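Local coordinates for uncharacterized ATP-binding protein MJ1010 (Methanocaldococcus jannaschii DSM 2661, PDB 3BJO) that is of unknown function but probably binds ATP, its C-terminal domain, described here, belonging to a helix-turn-helix-like family, at residues G56-E61 and T87-S92; S17-F22 and N97-V102; D21-L26 and E45-A50; P31-E36 and V69-V74. One frame throughout, in Å; residues are numbered along the deposited sequence.

Contact 1: G56-E61 and T87-S92; sequences GKYEIE and TLKPQS. With FMT (formic acid), chain B.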
# COMPACT_ATOMS: atom_id res chain seq x y z
N GLY A 56 -6.09 -7.94 -7.80
CA GLY A 56 -7.31 -8.22 -8.51
C GLY A 56 -8.57 -7.54 -7.99
O GLY A 56 -9.66 -7.87 -8.46
N LYS A 57 -8.45 -6.62 -7.03
CA LYS A 57 -9.63 -6.02 -6.44
C LYS A 57 -9.29 -4.72 -5.76
O LYS A 57 -8.33 -4.67 -4.99
CB LYS A 57 -10.25 -6.96 -5.42
CG LYS A 57 -11.74 -6.76 -5.27
CD LYS A 57 -12.23 -7.55 -4.06
CE LYS A 57 -13.75 -7.50 -3.95
NZ LYS A 57 -14.33 -6.15 -4.19
N TYR A 58 -10.06 -3.66 -6.04
CA TYR A 58 -9.70 -2.33 -5.57
C TYR A 58 -9.92 -2.21 -4.07
O TYR A 58 -9.16 -1.55 -3.39
CB TYR A 58 -10.48 -1.23 -6.32
CG TYR A 58 -10.05 0.20 -6.04
CD1 TYR A 58 -8.85 0.68 -6.52
CD2 TYR A 58 -10.88 1.09 -5.36
CE1 TYR A 58 -8.44 2.03 -6.29
CE2 TYR A 58 -10.50 2.45 -5.13
CZ TYR A 58 -9.27 2.90 -5.60
OH TYR A 58 -8.86 4.21 -5.38
N GLU A 59 -10.93 -2.90 -3.56
CA GLU A 59 -11.36 -2.73 -2.18
C GLU A 59 -11.24 -4.04 -1.42
O GLU A 59 -11.86 -5.04 -1.79
CB GLU A 59 -12.80 -2.21 -2.13
CG GLU A 59 -13.29 -1.90 -0.71
CD GLU A 59 -14.73 -1.34 -0.67
OE1 GLU A 59 -15.52 -1.57 -1.63
OE2 GLU A 59 -15.07 -0.69 0.35
N ILE A 60 -10.46 -4.01 -0.34
CA ILE A 60 -10.11 -5.24 0.40
C ILE A 60 -10.59 -5.25 1.86
O ILE A 60 -10.40 -4.29 2.59
CB ILE A 60 -8.60 -5.54 0.33
CG1 ILE A 60 -8.15 -5.85 -1.12
CG2 ILE A 60 -8.18 -6.74 1.29
CD1 ILE A 60 -8.82 -7.11 -1.76
N GLU A 61 -11.17 -6.35 2.29
CA GLU A 61 -11.61 -6.50 3.70
C GLU A 61 -10.47 -6.51 4.71
O GLU A 61 -9.48 -7.26 4.55
CB GLU A 61 -12.43 -7.77 3.83
CG GLU A 61 -13.83 -7.62 3.18
CD GLU A 61 -14.51 -8.93 2.97
OE1 GLU A 61 -13.92 -9.97 3.28
OE2 GLU A 61 -15.65 -8.93 2.48
N THR A 87 -13.11 -2.15 5.38
CA THR A 87 -12.37 -2.35 4.13
C THR A 87 -11.22 -1.33 4.00
O THR A 87 -11.16 -0.32 4.73
CB THR A 87 -13.30 -2.28 2.88
OG1 THR A 87 -13.85 -0.96 2.79
CG2 THR A 87 -14.48 -3.30 2.95
N LEU A 88 -10.32 -1.60 3.06
CA LEU A 88 -9.20 -0.76 2.78
C LEU A 88 -9.20 -0.56 1.26
O LEU A 88 -9.69 -1.45 0.50
CB LEU A 88 -7.91 -1.48 3.22
CG LEU A 88 -7.65 -1.66 4.71
CD1 LEU A 88 -6.96 -3.04 4.95
CD2 LEU A 88 -6.76 -0.49 5.18
N LYS A 89 -8.67 0.57 0.80
CA LYS A 89 -8.48 0.80 -0.64
C LYS A 89 -7.13 1.47 -0.81
O LYS A 89 -6.67 2.10 0.13
CB LYS A 89 -9.57 1.74 -1.23
CG LYS A 89 -11.02 1.18 -1.25
CD LYS A 89 -12.04 2.25 -1.83
CE LYS A 89 -13.49 1.74 -1.82
NZ LYS A 89 -14.47 2.80 -2.30
N PRO A 90 -6.51 1.39 -2.01
CA PRO A 90 -5.31 2.20 -2.25
C PRO A 90 -5.62 3.70 -2.10
O PRO A 90 -6.76 4.10 -2.30
CB PRO A 90 -4.93 1.87 -3.71
CG PRO A 90 -5.58 0.54 -3.98
CD PRO A 90 -6.88 0.57 -3.18
N GLN A 91 -4.64 4.51 -1.71
CA GLN A 91 -4.93 5.93 -1.45
C GLN A 91 -5.23 6.70 -2.70
O GLN A 91 -5.77 7.78 -2.62
CB GLN A 91 -3.84 6.64 -0.67
CG GLN A 91 -3.96 6.36 0.79
CD GLN A 91 -3.45 7.47 1.64
OE1 GLN A 91 -3.09 8.55 1.13
NE2 GLN A 91 -3.42 7.23 2.97
N SER A 92 -4.89 6.12 -3.85
CA SER A 92 -5.25 6.73 -5.16
C SER A 92 -5.18 5.65 -6.21
O SER A 92 -4.70 4.56 -5.91
CB SER A 92 -4.34 7.91 -5.51
OG SER A 92 -3.13 7.45 -6.05
C FMT B . -12.74 -8.42 -0.29
O1 FMT B . -11.72 -8.44 0.39
O2 FMT B . -13.43 -7.42 -0.47

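Contact 2: S17-F22 and N97-V102; sequences SKLKDF and NAIKRV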
# COMPACT_ATOMS: atom_id res chain seq x y z
N SER A 17 7.87 4.40 -9.01
CA SER A 17 9.16 4.60 -8.38
C SER A 17 8.98 4.72 -6.88
O SER A 17 9.77 4.18 -6.12
CB SER A 17 9.87 5.88 -8.87
OG SER A 17 9.87 5.89 -10.28
N LYS A 18 7.96 5.44 -6.47
CA LYS A 18 7.72 5.64 -5.05
C LYS A 18 7.40 4.33 -4.33
O LYS A 18 7.88 4.06 -3.24
CB LYS A 18 6.58 6.66 -4.84
CG LYS A 18 7.08 8.10 -4.86
CD LYS A 18 5.94 9.14 -4.85
CE LYS A 18 6.58 10.52 -5.07
NZ LYS A 18 5.68 11.61 -5.62
N LEU A 19 6.54 3.52 -4.93
CA LEU A 19 6.17 2.28 -4.29
C LEU A 19 7.42 1.34 -4.23
O LEU A 19 7.67 0.69 -3.25
CB LEU A 19 5.05 1.61 -5.08
CG LEU A 19 4.65 0.31 -4.39
CD1 LEU A 19 4.03 0.61 -3.00
CD2 LEU A 19 3.69 -0.51 -5.34
N LYS A 20 8.20 1.30 -5.30
CA LYS A 20 9.44 0.49 -5.36
C LYS A 20 10.44 0.88 -4.26
O LYS A 20 11.09 0.00 -3.67
CB LYS A 20 10.14 0.66 -6.72
CG LYS A 20 9.58 -0.24 -7.79
CD LYS A 20 10.41 -0.08 -9.07
CE LYS A 20 10.18 -1.19 -10.10
NZ LYS A 20 10.93 -0.81 -11.36
N ASP A 21 10.57 2.20 -4.05
CA ASP A 21 11.40 2.72 -2.98
C ASP A 21 10.84 2.30 -1.61
O ASP A 21 11.59 1.86 -0.75
CB ASP A 21 11.47 4.25 -3.05
CG ASP A 21 12.46 4.76 -4.12
OD1 ASP A 21 12.99 3.98 -4.96
OD2 ASP A 21 12.72 5.99 -4.14
N PHE A 22 9.53 2.48 -1.41
CA PHE A 22 8.86 2.04 -0.18
C PHE A 22 9.20 0.58 0.13
O PHE A 22 9.52 0.21 1.28
CB PHE A 22 7.31 2.19 -0.31
CG PHE A 22 6.52 1.47 0.78
CD1 PHE A 22 6.44 1.99 2.08
CD2 PHE A 22 5.90 0.28 0.52
CE1 PHE A 22 5.72 1.35 3.05
CE2 PHE A 22 5.18 -0.42 1.51
CZ PHE A 22 5.08 0.14 2.78
N ASN A 97 -2.52 1.21 -9.50
CA ASN A 97 -1.79 0.84 -10.68
C ASN A 97 -0.37 0.38 -10.31
O ASN A 97 0.12 -0.61 -10.84
CB ASN A 97 -1.70 2.02 -11.66
CG ASN A 97 -0.93 1.65 -12.91
OD1 ASN A 97 -1.38 0.81 -13.71
ND2 ASN A 97 0.30 2.20 -13.03
N ALA A 98 0.30 1.12 -9.44
CA ALA A 98 1.66 0.75 -9.06
C ALA A 98 1.70 -0.68 -8.43
O ALA A 98 2.53 -1.54 -8.80
CB ALA A 98 2.21 1.81 -8.12
N ILE A 99 0.79 -0.96 -7.50
CA ILE A 99 0.71 -2.31 -6.95
C ILE A 99 0.59 -3.39 -8.06
O ILE A 99 1.30 -4.43 -8.05
CB ILE A 99 -0.49 -2.44 -5.96
CG1 ILE A 99 -0.23 -1.63 -4.69
CG2 ILE A 99 -0.81 -3.94 -5.63
CD1 ILE A 99 -1.53 -1.32 -3.88
N LYS A 100 -0.30 -3.16 -9.02
CA LYS A 100 -0.56 -4.11 -10.10
C LYS A 100 0.65 -4.26 -11.05
O LYS A 100 0.85 -5.31 -11.65
CB LYS A 100 -1.77 -3.65 -10.93
CG LYS A 100 -3.12 -3.57 -10.16
CD LYS A 100 -4.22 -2.87 -10.99
CE LYS A 100 -4.98 -3.86 -11.87
NZ LYS A 100 -6.32 -3.34 -12.30
N ARG A 101 1.42 -3.19 -11.19
CA ARG A 101 2.61 -3.22 -12.05
C ARG A 101 3.84 -3.80 -11.35
O ARG A 101 4.68 -4.37 -12.00
CB ARG A 101 2.94 -1.80 -12.52
CG ARG A 101 2.66 -1.53 -14.00
CD ARG A 101 1.21 -1.34 -14.30
NE ARG A 101 0.53 -2.60 -14.62
CZ ARG A 101 -0.80 -2.78 -14.63
NH1 ARG A 101 -1.30 -3.98 -14.93
NH2 ARG A 101 -1.64 -1.78 -14.31
N VAL A 102 3.92 -3.65 -10.04
CA VAL A 102 5.16 -3.95 -9.29
C VAL A 102 5.05 -5.31 -8.58
O VAL A 102 6.02 -6.05 -8.54
CB VAL A 102 5.51 -2.80 -8.28
CG1 VAL A 102 6.69 -3.13 -7.38
CG2 VAL A 102 5.77 -1.50 -9.02

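Contact 3: D21-L26 and E45-A50; sequences DFLSNL and EDIINA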
# COMPACT_ATOMS: atom_id res chain seq x y z
N ASP A 21 10.57 2.20 -4.05
CA ASP A 21 11.40 2.72 -2.98
C ASP A 21 10.84 2.30 -1.61
O ASP A 21 11.59 1.86 -0.75
CB ASP A 21 11.47 4.25 -3.05
CG ASP A 21 12.46 4.76 -4.12
OD1 ASP A 21 12.99 3.98 -4.96
OD2 ASP A 21 12.72 5.99 -4.14
N PHE A 22 9.53 2.48 -1.41
CA PHE A 22 8.86 2.04 -0.18
C PHE A 22 9.20 0.58 0.13
O PHE A 22 9.52 0.21 1.28
CB PHE A 22 7.31 2.19 -0.31
CG PHE A 22 6.52 1.47 0.78
CD1 PHE A 22 6.44 1.99 2.08
CD2 PHE A 22 5.90 0.28 0.52
CE1 PHE A 22 5.72 1.35 3.05
CE2 PHE A 22 5.18 -0.42 1.51
CZ PHE A 22 5.08 0.14 2.78
N LEU A 23 9.07 -0.25 -0.89
CA LEU A 23 9.17 -1.69 -0.69
C LEU A 23 10.64 -2.08 -0.51
O LEU A 23 10.96 -2.91 0.33
CB LEU A 23 8.59 -2.41 -1.91
CG LEU A 23 7.07 -2.37 -2.10
CD1 LEU A 23 6.71 -3.13 -3.37
CD2 LEU A 23 6.44 -3.02 -0.87
N SER A 24 11.54 -1.43 -1.26
CA SER A 24 12.98 -1.73 -1.12
C SER A 24 13.51 -1.34 0.26
O SER A 24 14.43 -1.98 0.78
CB SER A 24 13.79 -1.02 -2.19
OG SER A 24 13.49 -1.57 -3.45
N ASN A 25 12.92 -0.33 0.87
CA ASN A 25 13.34 0.14 2.20
C ASN A 25 13.06 -0.95 3.23
O ASN A 25 13.58 -0.91 4.34
CB ASN A 25 12.49 1.35 2.58
CG ASN A 25 12.87 1.95 3.94
OD1 ASN A 25 14.03 2.38 4.15
ND2 ASN A 25 11.90 1.98 4.86
N LEU A 26 12.19 -1.88 2.87
CA LEU A 26 11.86 -2.99 3.82
C LEU A 26 12.83 -4.14 3.78
O LEU A 26 12.70 -5.09 4.58
CB LEU A 26 10.45 -3.52 3.58
CG LEU A 26 9.34 -2.47 3.59
CD1 LEU A 26 8.03 -3.22 3.13
CD2 LEU A 26 9.22 -1.88 5.00
N GLU A 45 7.62 -9.51 4.04
CA GLU A 45 6.80 -10.58 3.47
C GLU A 45 5.32 -10.32 3.77
O GLU A 45 4.50 -10.54 2.93
CB GLU A 45 7.22 -11.97 4.00
CG GLU A 45 8.71 -12.28 3.90
CD GLU A 45 9.54 -11.53 4.95
OE1 GLU A 45 9.59 -11.96 6.10
OE2 GLU A 45 10.16 -10.52 4.62
N ASP A 46 5.00 -9.88 4.98
CA ASP A 46 3.61 -9.68 5.41
C ASP A 46 2.99 -8.51 4.62
O ASP A 46 1.79 -8.51 4.24
CB ASP A 46 3.55 -9.32 6.92
CG ASP A 46 4.24 -10.36 7.86
OD1 ASP A 46 4.27 -11.57 7.47
OD2 ASP A 46 4.77 -9.93 8.95
N ILE A 47 3.81 -7.49 4.42
CA ILE A 47 3.40 -6.30 3.71
C ILE A 47 3.07 -6.62 2.23
O ILE A 47 2.04 -6.18 1.70
CB ILE A 47 4.52 -5.22 3.86
CG1 ILE A 47 4.47 -4.64 5.29
CG2 ILE A 47 4.31 -4.07 2.82
CD1 ILE A 47 5.79 -4.05 5.84
N ILE A 48 3.98 -7.36 1.57
CA ILE A 48 3.82 -7.83 0.18
C ILE A 48 2.57 -8.68 0.07
O ILE A 48 1.75 -8.48 -0.81
CB ILE A 48 5.05 -8.65 -0.25
CG1 ILE A 48 6.35 -7.80 -0.20
CG2 ILE A 48 4.82 -9.42 -1.59
CD1 ILE A 48 6.74 -7.05 -1.47
N ASN A 49 2.40 -9.62 0.97
CA ASN A 49 1.17 -10.43 0.97
C ASN A 49 -0.12 -9.61 1.02
O ASN A 49 -1.04 -9.90 0.28
CB ASN A 49 1.24 -11.54 2.05
CG ASN A 49 2.22 -12.64 1.66
OD1 ASN A 49 2.74 -12.65 0.54
ND2 ASN A 49 2.49 -13.57 2.56
N ALA A 50 -0.18 -8.56 1.86
CA ALA A 50 -1.39 -7.78 1.98
C ALA A 50 -1.62 -7.00 0.68
O ALA A 50 -2.74 -6.89 0.17
CB ALA A 50 -1.25 -6.78 3.16

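Contact 4: P31-E36 and V69-V74; sequences PKVNIE and VYVYLV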
# COMPACT_ATOMS: atom_id res chain seq x y z
N PRO A 31 9.61 -3.02 10.21
CA PRO A 31 9.00 -1.87 10.89
C PRO A 31 8.42 -2.26 12.23
O PRO A 31 7.87 -3.37 12.40
CB PRO A 31 7.87 -1.45 9.93
CG PRO A 31 8.35 -1.95 8.54
CD PRO A 31 9.06 -3.24 8.85
N LYS A 32 8.54 -1.34 13.18
CA LYS A 32 7.85 -1.46 14.47
C LYS A 32 6.67 -0.50 14.42
O LYS A 32 6.82 0.70 14.25
CB LYS A 32 8.83 -1.17 15.61
CG LYS A 32 9.73 -2.40 15.97
CD LYS A 32 11.08 -1.98 16.60
CE LYS A 32 12.18 -3.10 16.39
NZ LYS A 32 12.29 -3.68 14.94
N VAL A 33 5.48 -1.07 14.49
CA VAL A 33 4.20 -0.35 14.39
C VAL A 33 3.60 -0.08 15.77
O VAL A 33 3.41 -1.00 16.58
CB VAL A 33 3.17 -1.22 13.57
CG1 VAL A 33 1.98 -0.38 13.15
CG2 VAL A 33 3.84 -1.86 12.33
N ASN A 34 3.29 1.18 16.03
CA ASN A 34 2.67 1.63 17.28
C ASN A 34 1.14 1.63 17.16
O ASN A 34 0.58 2.29 16.28
CB ASN A 34 3.13 3.07 17.62
CG ASN A 34 4.60 3.13 18.04
OD1 ASN A 34 5.29 2.11 18.13
ND2 ASN A 34 5.07 4.33 18.35
N ILE A 35 0.48 0.85 18.02
CA ILE A 35 -0.98 0.86 18.08
C ILE A 35 -1.36 1.04 19.55
O ILE A 35 -1.40 0.06 20.34
CB ILE A 35 -1.62 -0.43 17.46
CG1 ILE A 35 -1.24 -0.56 15.98
CG2 ILE A 35 -3.16 -0.40 17.62
CD1 ILE A 35 -1.47 -1.92 15.43
N GLU A 36 -1.60 2.31 19.91
CA GLU A 36 -1.76 2.70 21.30
C GLU A 36 -0.56 2.19 22.06
O GLU A 36 0.57 2.55 21.79
CB GLU A 36 -3.05 2.12 21.91
CG GLU A 36 -4.33 2.92 21.64
CD GLU A 36 -4.87 2.69 20.22
OE1 GLU A 36 -5.29 1.53 19.93
OE2 GLU A 36 -4.87 3.68 19.44
N VAL A 69 -0.19 -4.72 10.15
CA VAL A 69 0.21 -4.55 8.73
C VAL A 69 -0.59 -3.44 8.05
O VAL A 69 -0.02 -2.53 7.45
CB VAL A 69 0.10 -5.86 7.92
CG1 VAL A 69 0.41 -5.56 6.41
CG2 VAL A 69 1.00 -6.94 8.48
N TYR A 70 -1.92 -3.46 8.15
CA TYR A 70 -2.64 -2.40 7.45
C TYR A 70 -2.51 -1.03 8.12
O TYR A 70 -2.57 0.00 7.43
CB TYR A 70 -4.09 -2.79 7.07
CG TYR A 70 -5.11 -2.90 8.21
CD1 TYR A 70 -5.66 -4.16 8.59
CD2 TYR A 70 -5.56 -1.77 8.86
CE1 TYR A 70 -6.63 -4.24 9.61
CE2 TYR A 70 -6.51 -1.83 9.86
CZ TYR A 70 -7.03 -3.06 10.24
OH TYR A 70 -7.92 -3.07 11.25
N VAL A 71 -2.36 -0.98 9.46
CA VAL A 71 -2.06 0.31 10.13
C VAL A 71 -0.75 0.93 9.59
O VAL A 71 -0.69 2.14 9.33
CB VAL A 71 -1.99 0.16 11.64
CG1 VAL A 71 -1.25 1.37 12.30
CG2 VAL A 71 -3.41 0.05 12.22
N TYR A 72 0.28 0.10 9.41
CA TYR A 72 1.53 0.58 8.82
C TYR A 72 1.26 1.14 7.42
O TYR A 72 1.73 2.22 7.09
CB TYR A 72 2.58 -0.56 8.81
CG TYR A 72 3.93 -0.20 8.17
CD1 TYR A 72 4.86 0.58 8.85
CD2 TYR A 72 4.24 -0.63 6.89
CE1 TYR A 72 6.10 0.93 8.24
CE2 TYR A 72 5.47 -0.29 6.28
CZ TYR A 72 6.37 0.48 6.97
OH TYR A 72 7.54 0.82 6.35
N LEU A 73 0.48 0.41 6.62
CA LEU A 73 0.26 0.78 5.21
C LEU A 73 -0.61 2.05 5.08
O LEU A 73 -0.49 2.79 4.12
CB LEU A 73 -0.40 -0.38 4.46
CG LEU A 73 0.46 -1.65 4.21
CD1 LEU A 73 -0.40 -2.81 3.69
CD2 LEU A 73 1.51 -1.32 3.18
N VAL A 74 -1.48 2.28 6.07
CA VAL A 74 -2.22 3.53 6.15
C VAL A 74 -1.29 4.65 6.61
O VAL A 74 -1.26 5.69 6.00
CB VAL A 74 -3.49 3.39 7.07
CG1 VAL A 74 -4.21 4.78 7.23
CG2 VAL A 74 -4.43 2.35 6.47

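Contact 1: G56-E61 and T87-S92
Ile60 and Leu88 form the antiparallel hydrogen-bonded pair of a three-stranded sheet ordered 60-61, 87-90, 79-82, an order like that of winged-helix domains and consistent with the helix-turn-helix clan of this protein. Ile60 N donates to Leu88 O over 2.8 Å, and Leu88 N returns to Ile60 O over 2.7 Å. Beside this pair, the side chains of Glu59 and Thr87 add a further bond. Thr87 OG1 donates to Glu59 OE2 at 2.7 Å, meeting the carboxylate on its anti side, 20° out of its plane; the same oxygen has a salt bridge with Arg85. Glu59 OE2 stays 4.4 Å from Lys89 NZ, too far for a salt bridge. Tyr58 has CG anti to the backbone N (chi1 -172°); its ring lies beside Pro90 and Lys89. Pro90 CD sits over one face, 4.0 Å from the ring centroid in a CH-pi contact, while Lys89 crosses the ring at about a right angle, CD 3.6 Å from Tyr58 CE2. An alanine in place of Tyr58 would probably open a gap beside Pro90 CD and Lys89 CD, where the ring now lies. A formic acid molecule accepts a nearly straight bond, Glu61 N to its O1, at 2.9 Å.

Contact 2: S17-F22 and N97-V102
Leu19 reaches from the long N-terminal helix to the C-terminal helix at Ala98, Ile99 and Val102, and apolar packing accounts for the whole contact. Its CG stands anti to the backbone N (chi1 -179°), and one methyl, CD2, does nearly all the touching. This methyl lies against the peptide joining Ala98 to Ile99, 3.6 Å from Ile99 N. Around it stand Ala98 CB, 3.9 Å from Leu19 CD2, and Val102 CB, 4.1 Å from the same methyl. The small side chain of Ala98 is consistent with the leucine lying this near to the backbone. At the margin Lys20 uses only its aliphatic root: CG passes 4.1 Å from Val102 CG1, the two side chains crossing obliquely.

Among side chains of the C-terminal helix, Arg101 NH2 donates to Asn97 OD1 one turn earlier, at 2.7 Å with an N-H...O angle of 155°, and the oxygen lies in the guanidinium plane. Val102 N is bonded to Ala98 O at 2.8 Å.

The axes of the two segments pass 9.6 Å apart at a signed angle of -65°, a steeply crossed helix pair that brings the N-terminal helix against the helix following the last strand of a winged-helix-like fold.

Contact 3: D21-L26 and E45-A50
Leu26 and Ile47 meet tip to tip, and the other side chains are disposed around this encounter. Leu26 CD1 lies 3.6 Å from Ile47 CD1, and the second methyl, Leu26 CD2, is 4.1 Å from that same Ile47 CD1. Ile47 presents both of its branches: CG1 stands anti to the carbonyl carbon (chi1 -75°), and its terminal CD1 meets the leucine, whereas the CG2 methyl serves a second partner as well, besides lying 3.8 Å from Leu26 CD1. That partner is Phe22, whose CE2 approaches Ile47 CG2 to 4.0 Å, the ring and the isoleucine branch set at a slant to each other.

The residues concerned lie where the N-terminal helix gives way to the turn before the hairpin, and they face the helix 44-52 that precedes the first strand of the winged-helix-like sheet. Here the end of the long N-terminal helix packs onto helix 44-52 through aliphatic and aromatic groups. Tyr72 of helix 67-75 touches both Leu26 and Ile47 and continues the apolar cluster.

An alanine in place of Ile47 would probably open a gap beside the Leu26 methyls and remove the CG2 methyl that Phe22 CE2 meets.

Leu23 covers the remaining flank. Its CD2 is 4.1 Å from Ile48 CD1 and 4.4 Å from Ile47 CG2. Ile48 extends to this point with chi2 at -91°, away from a staggered position. Leu103, the C-terminal residue, touches Leu23 as well.

Contact 4: P31-E36 and V69-V74
Strand 32-35 passes across helix segment 69-74 almost perpendicularly, at 94° and 8.6 Å between axes, with the CA atoms of Val33 and Tyr72 only 6.2 Å apart. Strand alternation directs Val33 and Ile35 toward the helix, and Pro31, just before the strand, faces it too.

Pro31 lies over one face of the Tyr72 ring in a CH-pi contact, CG 3.9 Å from the centroid and 29° off the normal. The two side chains cross at about a right angle, and Pro31 CB comes within 3.4 Å of Tyr72 CE1. Tyr72 has CG anti to the backbone N (chi1 178°).

The strand is one half of the hairpin 32-35/38-41. Its partner here is helix 67-75, which precedes strands 79-82 and 87-90 and so probably corresponds to the recognition helix of winged-helix proteins; no DNA binding is implied.

Val33 divides its two methyls between neighbouring residues of this helix. CG1 meets Val71 CG1 at 3.8 Å, and CG2 lies 4.0 Å from Tyr72 CB. Farther along the strand, Ile35 CG1 reaches the same Val71 CG1 at 4.2 Å.

From the N terminus, the long helix 3-24 opens contact 2 and, sharing Asp21 and Phe22, contact 3. The hairpin strand 32-35 then opens contact 4 before contact 3 closes on helix 44-52, so contacts 3 and 4 cross. Contact 1 opens at 56-61, after contact 3 has closed, and crosses contact 4, which closes on helix 67-75. Strand 87-90 closes contact 1, and the C-terminal helix finally closes contact 2, whose loop encloses contacts 1 and 4. Phe22 touches Tyr72, joining the N-terminal helix to contact 4, while Leu88 packs on Tyr70 and Val74, joining the sheet to helix 67-75.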